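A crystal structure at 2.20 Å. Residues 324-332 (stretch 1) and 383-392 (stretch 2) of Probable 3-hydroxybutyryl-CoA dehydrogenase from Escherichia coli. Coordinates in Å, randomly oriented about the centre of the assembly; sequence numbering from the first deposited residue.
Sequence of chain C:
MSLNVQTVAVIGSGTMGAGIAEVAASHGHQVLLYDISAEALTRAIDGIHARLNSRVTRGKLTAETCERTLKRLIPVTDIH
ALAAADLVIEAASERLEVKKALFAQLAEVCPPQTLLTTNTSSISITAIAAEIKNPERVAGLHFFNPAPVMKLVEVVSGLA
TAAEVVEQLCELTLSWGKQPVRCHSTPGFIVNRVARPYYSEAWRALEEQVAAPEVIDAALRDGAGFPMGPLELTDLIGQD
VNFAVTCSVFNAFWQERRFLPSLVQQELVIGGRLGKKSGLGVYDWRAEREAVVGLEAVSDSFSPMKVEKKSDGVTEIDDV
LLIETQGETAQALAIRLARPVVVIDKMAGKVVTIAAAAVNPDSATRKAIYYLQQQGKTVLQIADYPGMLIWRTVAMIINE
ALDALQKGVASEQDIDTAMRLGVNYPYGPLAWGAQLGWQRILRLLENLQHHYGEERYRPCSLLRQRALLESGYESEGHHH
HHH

Stretch 1 (324-332) ETQGETAQA
Stretch 2 383-392: ADYPGMLIWR

Two glycines meet at the centre of this contact: Gly327 CA lies 3.9 Å from Gly387 CA and 3.4 Å from Gly387 N, a backbone-to-backbone approach with no side chain between. Both have positive phi, 101/1 for Gly327 and 75/-8 for Gly387. A CB on Gly327 would jam against the preceding carbonyl O; one on Gly387 would sit 3.3 Å from Arg392 CB.

Gly387 belongs to a type II turn from Tyr385 to Met388, closed by Met388 N to Tyr385 O at 2.8 Å. Pro386 (-48/126) precedes it, and Met388 (53/-124) leads through Leu389, the N-cap residue, into a helix beginning at Ile390. Arg392 reaches back in an extended t, t, t rotamer, its NH1 donating to Pro386 O at 3.0 Å.

Stretch 1 runs as a loop to Thr329 (-75/153), then turns helical at Ala330 (-51/-44). Thr329, chi1 p, caps this helix: OG1 accepts from Ala332 N at 2.9 Å. Asp384 (-77/78), chi1 t and chi2 9°, serves the same helix start from the other stretch; CA-to-CB of each points toward the opposing stretch. Its carboxylate spans two successive amides of the first helical turn, OD1 accepting from Ala330 N at 2.9 Å and OD2 from Gln331 N at 3.0 Å. The rule is a shared cap: a distant carboxylate takes the first two amides, the local threonine the third.

Thr325 (-62/131, chi1 t) points toward stretch 2. Its OG1 accepts from Gly327 N at 3.0 Å and approaches Gly387 CA to 3.4 Å, while CG2 meets Trp391 CB at 4.0 Å, with Trp391 at chi1 -82° and chi2 85°. A water joins the loops, 2.6 Å from Thr325 OG1, donating to Glu328 O at 2.6 Å and accepting from Gly387 N at 3.0 Å. The Pro386 ring packs on stretch 1, its CB 3.6 Å from Gly327 O and its CG 4.0 Å from Thr329 CG2.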

# COMPACT_ATOMS: atom_id res chain seq x y z
N GLU C 324 -23.03 -7.17 24.67
CA GLU C 324 -22.96 -6.27 23.53
C GLU C 324 -21.51 -6.25 22.99
O GLU C 324 -20.57 -6.19 23.77
CB GLU C 324 -23.40 -4.87 23.94
CG GLU C 324 -24.90 -4.75 24.20
CD GLU C 324 -25.38 -3.32 24.20
OE1 GLU C 324 -25.74 -2.82 25.28
OE2 GLU C 324 -25.39 -2.68 23.12
N THR C 325 -21.36 -6.35 21.67
CA THR C 325 -20.01 -6.50 21.07
C THR C 325 -19.09 -5.31 21.33
O THR C 325 -19.50 -4.15 21.19
CB THR C 325 -20.04 -6.81 19.54
OG1 THR C 325 -18.71 -7.06 19.08
CG2 THR C 325 -20.67 -5.67 18.71
N GLN C 326 -17.88 -5.63 21.78
CA GLN C 326 -16.76 -4.71 21.90
C GLN C 326 -15.66 -5.12 20.89
O GLN C 326 -14.53 -4.61 20.91
CB GLN C 326 -16.19 -4.76 23.32
CG GLN C 326 -17.19 -4.35 24.42
CD GLN C 326 -16.71 -4.65 25.84
OE1 GLN C 326 -15.51 -4.82 26.09
NE2 GLN C 326 -17.64 -4.72 26.78
N GLY C 327 -15.99 -6.09 20.03
CA GLY C 327 -15.06 -6.51 18.98
C GLY C 327 -14.30 -7.78 19.29
O GLY C 327 -13.46 -8.22 18.50
N GLU C 328 -14.59 -8.36 20.45
CA GLU C 328 -14.10 -9.69 20.80
C GLU C 328 -15.16 -10.73 20.48
O GLU C 328 -16.35 -10.45 20.56
CB GLU C 328 -13.74 -9.76 22.28
CG GLU C 328 -12.62 -8.81 22.68
CD GLU C 328 -12.25 -8.96 24.15
OE1 GLU C 328 -11.26 -9.67 24.45
OE2 GLU C 328 -12.97 -8.38 25.00
N THR C 329 -14.73 -11.93 20.08
CA THR C 329 -15.68 -12.98 19.72
C THR C 329 -16.31 -13.59 20.97
O THR C 329 -15.72 -13.60 22.05
CB THR C 329 -15.02 -14.12 18.92
OG1 THR C 329 -14.03 -14.76 19.73
CG2 THR C 329 -14.37 -13.59 17.63
N ALA C 330 -17.52 -14.12 20.79
CA ALA C 330 -18.19 -14.93 21.80
C ALA C 330 -17.29 -16.07 22.29
O ALA C 330 -17.18 -16.29 23.50
CB ALA C 330 -19.50 -15.47 21.23
N GLN C 331 -16.61 -16.74 21.35
CA GLN C 331 -15.68 -17.83 21.68
C GLN C 331 -14.52 -17.39 22.58
O GLN C 331 -14.19 -18.08 23.54
CB GLN C 331 -15.17 -18.53 20.41
CG GLN C 331 -14.43 -19.87 20.67
CD GLN C 331 -15.36 -21.10 20.90
OE1 GLN C 331 -16.51 -20.99 21.32
NE2 GLN C 331 -14.83 -22.29 20.60
N ALA C 332 -13.91 -16.25 22.27
CA ALA C 332 -12.80 -15.77 23.11
C ALA C 332 -13.27 -15.45 24.52
O ALA C 332 -12.58 -15.76 25.48
CB ALA C 332 -12.11 -14.56 22.48
N ALA C 383 -22.49 -15.54 11.93
CA ALA C 383 -21.22 -16.09 12.41
C ALA C 383 -20.61 -15.22 13.53
O ALA C 383 -20.97 -14.06 13.70
CB ALA C 383 -20.24 -16.28 11.26
N ASP C 384 -19.72 -15.83 14.32
CA ASP C 384 -19.04 -15.19 15.44
C ASP C 384 -17.91 -14.27 14.90
O ASP C 384 -16.73 -14.60 14.94
CB ASP C 384 -18.51 -16.27 16.40
CG ASP C 384 -18.13 -15.72 17.77
OD1 ASP C 384 -18.42 -14.55 18.08
OD2 ASP C 384 -17.54 -16.48 18.55
N TYR C 385 -18.34 -13.11 14.42
CA TYR C 385 -17.53 -12.18 13.66
C TYR C 385 -17.23 -10.95 14.53
O TYR C 385 -18.16 -10.30 15.01
CB TYR C 385 -18.35 -11.78 12.44
CG TYR C 385 -17.68 -10.94 11.39
CD1 TYR C 385 -16.53 -11.39 10.70
CD2 TYR C 385 -18.24 -9.72 11.01
CE1 TYR C 385 -15.96 -10.63 9.70
CE2 TYR C 385 -17.67 -8.94 10.00
CZ TYR C 385 -16.53 -9.41 9.35
OH TYR C 385 -15.96 -8.65 8.36
N PRO C 386 -15.94 -10.65 14.74
CA PRO C 386 -15.48 -9.52 15.55
C PRO C 386 -16.20 -8.22 15.20
O PRO C 386 -16.26 -7.84 14.04
CB PRO C 386 -13.99 -9.43 15.20
CG PRO C 386 -13.60 -10.81 14.93
CD PRO C 386 -14.80 -11.44 14.23
N GLY C 387 -16.79 -7.57 16.21
CA GLY C 387 -17.47 -6.30 15.98
C GLY C 387 -18.81 -6.44 15.29
O GLY C 387 -19.56 -5.46 15.17
N MET C 388 -19.12 -7.66 14.83
CA MET C 388 -20.36 -8.00 14.13
C MET C 388 -20.62 -7.08 12.93
O MET C 388 -19.75 -6.95 12.06
CB MET C 388 -21.55 -8.10 15.10
CG MET C 388 -21.31 -9.09 16.26
SD MET C 388 -21.42 -10.81 15.75
CE MET C 388 -23.14 -11.03 16.14
N LEU C 389 -21.78 -6.42 12.88
CA LEU C 389 -22.19 -5.73 11.65
C LEU C 389 -22.46 -4.25 11.84
O LEU C 389 -21.79 -3.41 11.23
CB LEU C 389 -23.43 -6.41 11.03
CG LEU C 389 -23.28 -7.85 10.54
CD1 LEU C 389 -24.58 -8.36 9.94
CD2 LEU C 389 -22.12 -7.99 9.51
N ILE C 390 -23.45 -3.96 12.66
CA ILE C 390 -23.92 -2.62 12.90
C ILE C 390 -22.81 -1.82 13.57
O ILE C 390 -22.41 -0.79 13.04
CB ILE C 390 -25.18 -2.65 13.81
CG1 ILE C 390 -26.38 -3.22 13.03
CG2 ILE C 390 -25.49 -1.28 14.38
CD1 ILE C 390 -27.56 -3.65 13.94
N TRP C 391 -22.30 -2.32 14.70
CA TRP C 391 -21.30 -1.60 15.47
C TRP C 391 -20.00 -1.45 14.72
O TRP C 391 -19.39 -0.39 14.76
CB TRP C 391 -21.11 -2.18 16.89
CG TRP C 391 -22.18 -1.66 17.81
CD1 TRP C 391 -23.44 -2.16 17.98
CD2 TRP C 391 -22.10 -0.49 18.64
NE1 TRP C 391 -24.14 -1.39 18.88
CE2 TRP C 391 -23.35 -0.36 19.29
CE3 TRP C 391 -21.09 0.45 18.90
CZ2 TRP C 391 -23.62 0.68 20.19
CZ3 TRP C 391 -21.36 1.48 19.79
CH2 TRP C 391 -22.61 1.59 20.43
N ARG C 392 -19.61 -2.50 14.00
CA ARG C 392 -18.38 -2.50 13.20
C ARG C 392 -18.43 -1.44 12.10
O ARG C 392 -17.45 -0.71 11.89
CB ARG C 392 -18.13 -3.90 12.63
CG ARG C 392 -16.91 -4.02 11.73
CD ARG C 392 -16.40 -5.41 11.73
NE ARG C 392 -15.33 -5.58 10.74
CZ ARG C 392 -14.60 -6.68 10.62
NH1 ARG C 392 -14.82 -7.69 11.45
NH2 ARG C 392 -13.64 -6.76 9.68
O HOH W 1 -17.65 -9.34 18.54